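Local coordinates for protein probable ubiquitin-conjugating enzyme E2 7 (Caenorhabditis elegans, PDB 1PZV) that probably works as an E2 enzyme, accepting activated ubiquitin from E1 as a cysteine thioester and passing it on for attachment to other proteins, at residues F53-D58 with M70-E75; C88-H93 with E106-P111. All coordinates share one frame; numbering follows the deposited sequence.

Interaction 1 of 2, residues F53-D58 with M70-E75; sequences FKAILD and MKFISE
M70 lies against L57 and A55 on one face of an antiparallel strand pair, and its side chain can be followed atom by atom. CG stands anti to the backbone N (chi1 -174°), and the extended chain carries CE from beside L57 to A55. M70 CB sits 3.7 Å from L57 CD2, and CG and SD pass that same methyl. At the tip, M70 CE reaches A55 CB at 4.0 Å. That methyl of A55 also lies over one face of the F72 ring, CB 4.1 Å from its centroid, in a CH-pi contact. Between these residues along the strands, I56 and K71 form a hydrogen-bonded pair: I56 N donates to K71 O at 2.9 Å, and K71 N returns a bond to I56 O at 3.0 Å, both nearly straight. On the I56 side of the strands, I56 CD1 meets I73 CD1 tip to tip at 3.6 Å. Farther along, E75 O lies at the edge of the F53 ring, in its plane. Strand 35-41 flanks 53-58 and brings W36 and V38 onto L57, while V87 touches M70 and F72, and V158 of helix 147-161 packs on F53.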
loop_
_atom_site.group_PDB
_atom_site.type_symbol
_atom_site.label_atom_id
_atom_site.label_comp_id
_atom_site.label_asym_id
_atom_site.label_seq_id
_atom_site.Cartn_x
_atom_site.Cartn_y
_atom_site.Cartn_z
ATOM N N PHE A 53 -7.258 6.559 0.345
ATOM C CA PHE A 53 -5.870 6.750 0.765
ATOM C C PHE A 53 -4.853 6.880 -0.369
ATOM O O PHE A 53 -4.623 5.935 -1.127
ATOM C CB PHE A 53 -5.442 5.611 1.688
ATOM C CG PHE A 53 -6.451 5.276 2.740
ATOM C CD1 PHE A 53 -7.422 4.307 2.509
ATOM C CD2 PHE A 53 -6.432 5.929 3.966
ATOM C CE1 PHE A 53 -8.364 3.994 3.490
ATOM C CE2 PHE A 53 -7.367 5.628 4.950
ATOM C CZ PHE A 53 -8.332 4.660 4.713
ATOM N N LYS A 54 -4.241 8.058 -0.461
ATOM C CA LYS A 54 -3.247 8.354 -1.489
ATOM C C LYS A 54 -1.908 7.747 -1.096
ATOM O O LYS A 54 -1.563 7.727 0.076
ATOM C CB LYS A 54 -3.120 9.878 -1.665
ATOM C CG LYS A 54 -4.439 10.554 -2.102
ATOM C CD LYS A 54 -4.361 12.095 -2.221
ATOM C CE LYS A 54 -4.363 12.793 -0.854
ATOM N NZ LYS A 54 -4.260 14.284 -0.955
ATOM N N ALA A 55 -1.153 7.233 -2.061
ATOM C CA ALA A 55 0.144 6.640 -1.734
ATOM C C ALA A 55 1.159 6.816 -2.859
ATOM O O ALA A 55 0.805 7.036 -4.022
ATOM C CB ALA A 55 -0.021 5.150 -1.396
ATOM N N ILE A 56 2.431 6.709 -2.509
ATOM C CA ILE A 56 3.472 6.867 -3.498
ATOM C C ILE A 56 4.427 5.698 -3.537
ATOM O O ILE A 56 4.928 5.248 -2.501
ATOM C CB ILE A 56 4.249 8.151 -3.260
ATOM C CG1 ILE A 56 3.340 9.338 -3.584
ATOM C CG2 ILE A 56 5.525 8.155 -4.096
ATOM C CD1 ILE A 56 4.004 10.680 -3.494
ATOM N N LEU A 57 4.651 5.205 -4.755
ATOM C CA LEU A 57 5.552 4.083 -5.000
ATOM C C LEU A 57 6.857 4.587 -5.591
ATOM O O LEU A 57 6.863 5.293 -6.599
ATOM C CB LEU A 57 4.920 3.082 -5.969
ATOM C CG LEU A 57 3.828 2.146 -5.458
ATOM C CD1 LEU A 57 3.198 1.435 -6.628
ATOM C CD2 LEU A 57 4.414 1.143 -4.484
ATOM N N ASP A 58 7.960 4.230 -4.950
ATOM C CA ASP A 58 9.280 4.618 -5.428
ATOM C C ASP A 58 9.937 3.381 -6.014
ATOM O O ASP A 58 10.155 2.399 -5.297
ATOM C CB ASP A 58 10.120 5.150 -4.269
ATOM C CG ASP A 58 9.690 6.533 -3.829
ATOM O OD1 ASP A 58 10.083 7.515 -4.490
ATOM O OD2 ASP A 58 8.950 6.638 -2.832
ATOM N N MET A 70 6.964 1.665 -0.659
ATOM C CA MET A 70 5.613 2.203 -0.672
ATOM C C MET A 70 5.324 3.027 0.561
ATOM O O MET A 70 5.302 2.505 1.673
ATOM C CB MET A 70 4.581 1.087 -0.787
ATOM C CG MET A 70 3.162 1.608 -0.950
ATOM S SD MET A 70 2.042 0.295 -1.415
ATOM C CE MET A 70 0.552 1.198 -1.769
ATOM N N LYS A 71 5.100 4.320 0.354
ATOM C CA LYS A 71 4.809 5.231 1.450
ATOM C C LYS A 71 3.414 5.827 1.322
ATOM O O LYS A 71 3.101 6.487 0.336
ATOM C CB LYS A 71 5.833 6.373 1.486
ATOM C CG LYS A 71 5.500 7.428 2.525
ATOM C CD LYS A 71 6.646 8.414 2.735
ATOM C CE LYS A 71 6.283 9.447 3.805
ATOM N NZ LYS A 71 7.459 10.255 4.240
ATOM N N PHE A 72 2.584 5.594 2.325
ATOM C CA PHE A 72 1.239 6.133 2.329
ATOM C C PHE A 72 1.159 7.616 2.689
ATOM O O PHE A 72 1.696 8.035 3.703
ATOM C CB PHE A 72 0.363 5.363 3.337
ATOM C CG PHE A 72 -0.610 4.451 2.712
ATOM C CD1 PHE A 72 -0.389 3.080 2.670
ATOM C CD2 PHE A 72 -1.743 4.973 2.138
ATOM C CE1 PHE A 72 -1.309 2.241 2.045
ATOM C CE2 PHE A 72 -2.659 4.161 1.519
ATOM C CZ PHE A 72 -2.447 2.790 1.467
ATOM N N ILE A 73 0.520 8.369 1.868
ATOM C CA ILE A 73 0.304 9.754 2.164
ATOM C C ILE A 73 -1.127 9.688 2.598
ATOM O O ILE A 73 -1.805 8.773 2.167
ATOM C CB ILE A 73 0.516 10.673 0.938
ATOM C CG1 ILE A 73 2.024 10.761 0.633
ATOM C CG2 ILE A 73 -0.072 12.058 1.174
ATOM C CD1 ILE A 73 2.377 11.725 -0.472
ATOM N N SER A 74 -1.663 10.572 3.420
ATOM C CA SER A 74 -3.045 10.367 3.814
ATOM C C SER A 74 -3.055 9.486 5.038
ATOM O O SER A 74 -2.788 8.295 4.973
ATOM C CB SER A 74 -3.878 9.771 2.686
ATOM O OG SER A 74 -4.659 10.762 2.037
ATOM N N GLU A 75 -3.393 10.095 6.170
ATOM C CA GLU A 75 -3.501 9.449 7.469
ATOM C C GLU A 75 -4.126 8.066 7.363
ATOM O O GLU A 75 -5.161 7.895 6.722
ATOM C CB GLU A 75 -4.389 10.321 8.362
ATOM C CG GLU A 75 -3.676 11.120 9.428
ATOM C CD GLU A 75 -3.352 10.266 10.627
ATOM O OE1 GLU A 75 -2.368 9.507 10.554
ATOM O OE2 GLU A 75 -4.079 10.350 11.637
#

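Interaction 2 of 2, residues C88-H93 with E106-P111; sequences CISILH and EERWLP
W109 meets the 3-10 turn at S90-L92 with the edge of its indole: I91 O lies in the ring plane, 3.3 Å from W109 CE3. Its CG is anti to the backbone N (chi1 171°), which places the indole with CE3 beside that carbonyl oxygen. W109 N donates to H93 O at 3.2 Å, a bent bond (144°) with the donor tilted out of the carbonyl plane. I91 crosses the indole obliquely, CG1 4.2 Å from W109 CE3, and beyond it packs on T117 and S121 of helix 115-127. The far end of the indole is held by NE1 bonding to P64 O.

H93 and R108 are set edge against face. The H93 ring lies flat over the backbone of I89 and S90, while its ND1 side points at a face of the R108 guanidinium. H93 ND1 and R108 NH1 stay 4.3 Å apart. Nearer the backbone, H93 CB touches R108 CG at 4.0 Å. The R108 CA-H points at S90 O (CA to O 3.5 Å), the carbonyl that also accepts H93 N within the turn.

An alanine in place of W109 would probably open a gap beside I91 and leave P64 O without its indole donor. A short 3-10 turn just after the cysteine, packed against a tryptophan that precedes the next helix, belongs to the E2 catalytic fold; C88, the predicted thioester cysteine, starts this segment.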
loop_
_atom_site.group_PDB
_atom_site.type_symbol
_atom_site.label_atom_id
_atom_site.label_comp_id
_atom_site.label_asym_id
_atom_site.label_seq_id
_atom_site.Cartn_x
_atom_site.Cartn_y
_atom_site.Cartn_z
ATOM N N CYS A 88 5.039 -1.603 5.510
ATOM C CA CYS A 88 6.043 -2.617 5.754
ATOM C C CYS A 88 5.463 -4.011 5.677
ATOM O O CYS A 88 4.881 -4.503 6.640
ATOM C CB CYS A 88 6.679 -2.391 7.122
ATOM S SG CYS A 88 7.432 -0.738 7.297
ATOM N N ILE A 89 5.628 -4.639 4.517
ATOM C CA ILE A 89 5.139 -6.000 4.290
ATOM C C ILE A 89 6.229 -6.855 3.625
ATOM O O ILE A 89 7.115 -6.321 2.960
ATOM C CB ILE A 89 3.862 -5.977 3.432
ATOM C CG1 ILE A 89 4.138 -5.246 2.107
ATOM C CG2 ILE A 89 2.734 -5.320 4.232
ATOM C CD1 ILE A 89 2.948 -5.141 1.190
ATOM N N SER A 90 6.159 -8.171 3.821
ATOM C CA SER A 90 7.165 -9.108 3.297
ATOM C C SER A 90 7.568 -8.934 1.836
ATOM O O SER A 90 8.759 -8.828 1.514
ATOM C CB SER A 90 6.696 -10.553 3.484
ATOM O OG SER A 90 6.380 -10.826 4.835
ATOM N N ILE A 91 6.568 -8.918 0.961
ATOM C CA ILE A 91 6.803 -8.809 -0.464
ATOM C C ILE A 91 7.564 -7.557 -0.898
ATOM O O ILE A 91 7.907 -7.417 -2.065
ATOM C CB ILE A 91 5.476 -8.910 -1.230
ATOM C CG1 ILE A 91 5.751 -9.152 -2.710
ATOM C CG2 ILE A 91 4.653 -7.649 -1.024
ATOM C CD1 ILE A 91 4.512 -9.388 -3.515
ATOM N N LEU A 92 7.821 -6.639 0.024
ATOM C CA LEU A 92 8.578 -5.447 -0.332
ATOM C C LEU A 92 9.987 -5.658 0.167
ATOM O O LEU A 92 10.914 -4.923 -0.189
ATOM C CB LEU A 92 7.975 -4.192 0.291
ATOM C CG LEU A 92 6.635 -3.741 -0.297
ATOM C CD1 LEU A 92 6.227 -2.405 0.320
ATOM C CD2 LEU A 92 6.750 -3.602 -1.812
ATOM N N HIS A 93 10.144 -6.683 0.999
ATOM C CA HIS A 93 11.451 -7.025 1.553
ATOM C C HIS A 93 12.335 -7.578 0.456
ATOM O O HIS A 93 11.849 -8.013 -0.574
ATOM C CB HIS A 93 11.335 -8.030 2.711
ATOM C CG HIS A 93 10.442 -7.508 3.832
ATOM N ND1 HIS A 93 10.054 -8.273 4.895
ATOM C CD2 HIS A 93 9.870 -6.283 4.000
ATOM C CE1 HIS A 93 9.259 -7.553 5.690
ATOM N NE2 HIS A 93 9.140 -6.356 5.162
ATOM N N GLU A 106 8.629 -17.168 -1.600
ATOM C CA GLU A 106 7.601 -16.508 -2.399
ATOM C C GLU A 106 7.045 -15.356 -1.567
ATOM O O GLU A 106 6.382 -14.452 -2.087
ATOM C CB GLU A 106 6.475 -17.486 -2.748
ATOM C CG GLU A 106 5.757 -17.169 -4.059
ATOM C CD GLU A 106 6.573 -17.563 -5.290
ATOM O OE1 GLU A 106 6.376 -16.950 -6.365
ATOM O OE2 GLU A 106 7.402 -18.495 -5.182
ATOM N N GLU A 107 7.337 -15.415 -0.267
ATOM C CA GLU A 107 6.913 -14.410 0.712
ATOM C C GLU A 107 7.570 -13.053 0.432
ATOM O O GLU A 107 6.892 -12.023 0.359
ATOM C CB GLU A 107 7.291 -14.867 2.137
ATOM C CG GLU A 107 6.493 -16.056 2.693
ATOM C CD GLU A 107 5.061 -15.687 3.067
ATOM O OE1 GLU A 107 4.332 -16.553 3.596
ATOM O OE2 GLU A 107 4.663 -14.527 2.828
ATOM N N ARG A 108 8.895 -13.070 0.301
ATOM C CA ARG A 108 9.684 -11.871 0.027
ATOM C C ARG A 108 9.493 -11.435 -1.424
ATOM O O ARG A 108 8.680 -12.001 -2.150
ATOM C CB ARG A 108 11.177 -12.142 0.279
ATOM C CG ARG A 108 11.661 -11.926 1.713
ATOM C CD ARG A 108 10.917 -12.796 2.731
ATOM N NE ARG A 108 11.224 -12.382 4.103
ATOM C CZ ARG A 108 10.472 -12.651 5.168
ATOM N NH1 ARG A 108 10.853 -12.219 6.364
ATOM N NH2 ARG A 108 9.343 -13.344 5.046
ATOM N N TRP A 109 10.258 -10.434 -1.844
ATOM C CA TRP A 109 10.160 -9.943 -3.205
ATOM C C TRP A 109 10.914 -10.764 -4.254
ATOM O O TRP A 109 12.108 -11.030 -4.117
ATOM C CB TRP A 109 10.643 -8.504 -3.276
ATOM C CG TRP A 109 10.777 -8.004 -4.687
ATOM C CD1 TRP A 109 11.903 -8.033 -5.468
ATOM C CD2 TRP A 109 9.744 -7.425 -5.494
ATOM N NE1 TRP A 109 11.634 -7.511 -6.710
ATOM C CE2 TRP A 109 10.317 -7.136 -6.759
ATOM C CE3 TRP A 109 8.390 -7.135 -5.277
ATOM C CZ2 TRP A 109 9.580 -6.555 -7.803
ATOM C CZ3 TRP A 109 7.658 -6.558 -6.317
ATOM C CH2 TRP A 109 8.256 -6.281 -7.567
ATOM N N LEU A 110 10.206 -11.142 -5.314
ATOM C CA LEU A 110 10.790 -11.907 -6.404
ATOM C C LEU A 110 10.880 -11.029 -7.647
ATOM O O LEU A 110 10.121 -10.065 -7.788
ATOM C CB LEU A 110 9.940 -13.138 -6.680
ATOM C CG LEU A 110 10.069 -14.223 -5.614
ATOM C CD1 LEU A 110 9.040 -15.317 -5.865
ATOM C CD2 LEU A 110 11.491 -14.778 -5.635
ATOM N N PRO A 111 11.814 -11.340 -8.566
ATOM C CA PRO A 111 11.964 -10.536 -9.786
ATOM C C PRO A 111 10.817 -10.736 -10.771
ATOM O O PRO A 111 10.636 -9.925 -11.678
ATOM C CB PRO A 111 13.307 -11.002 -10.353
ATOM C CG PRO A 111 14.029 -11.557 -9.155
ATOM C CD PRO A 111 12.923 -12.296 -8.447
#

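How the interactions relate
From the N terminus the chain passes through helix 5-17 and strands 23-27 and 35-41 before interaction 1, which pairs strand 52-58 with strand 69-72 and closes the connection between them. Interaction 2 opens only after that contact is complete, so the two follow in series and neither nest nor cross. It joins 88-93 to 106-111, closing a loop whose residues 96-104 are not modelled, just ahead of helix 115-127. Their centres lie about 18 Å apart, yet they touch: M70 CB packs against L92 CD1 at 4.0 Å. The edge strand of the sheet is thereby joined to the turn that follows C88, and through I91 to helix 115-127.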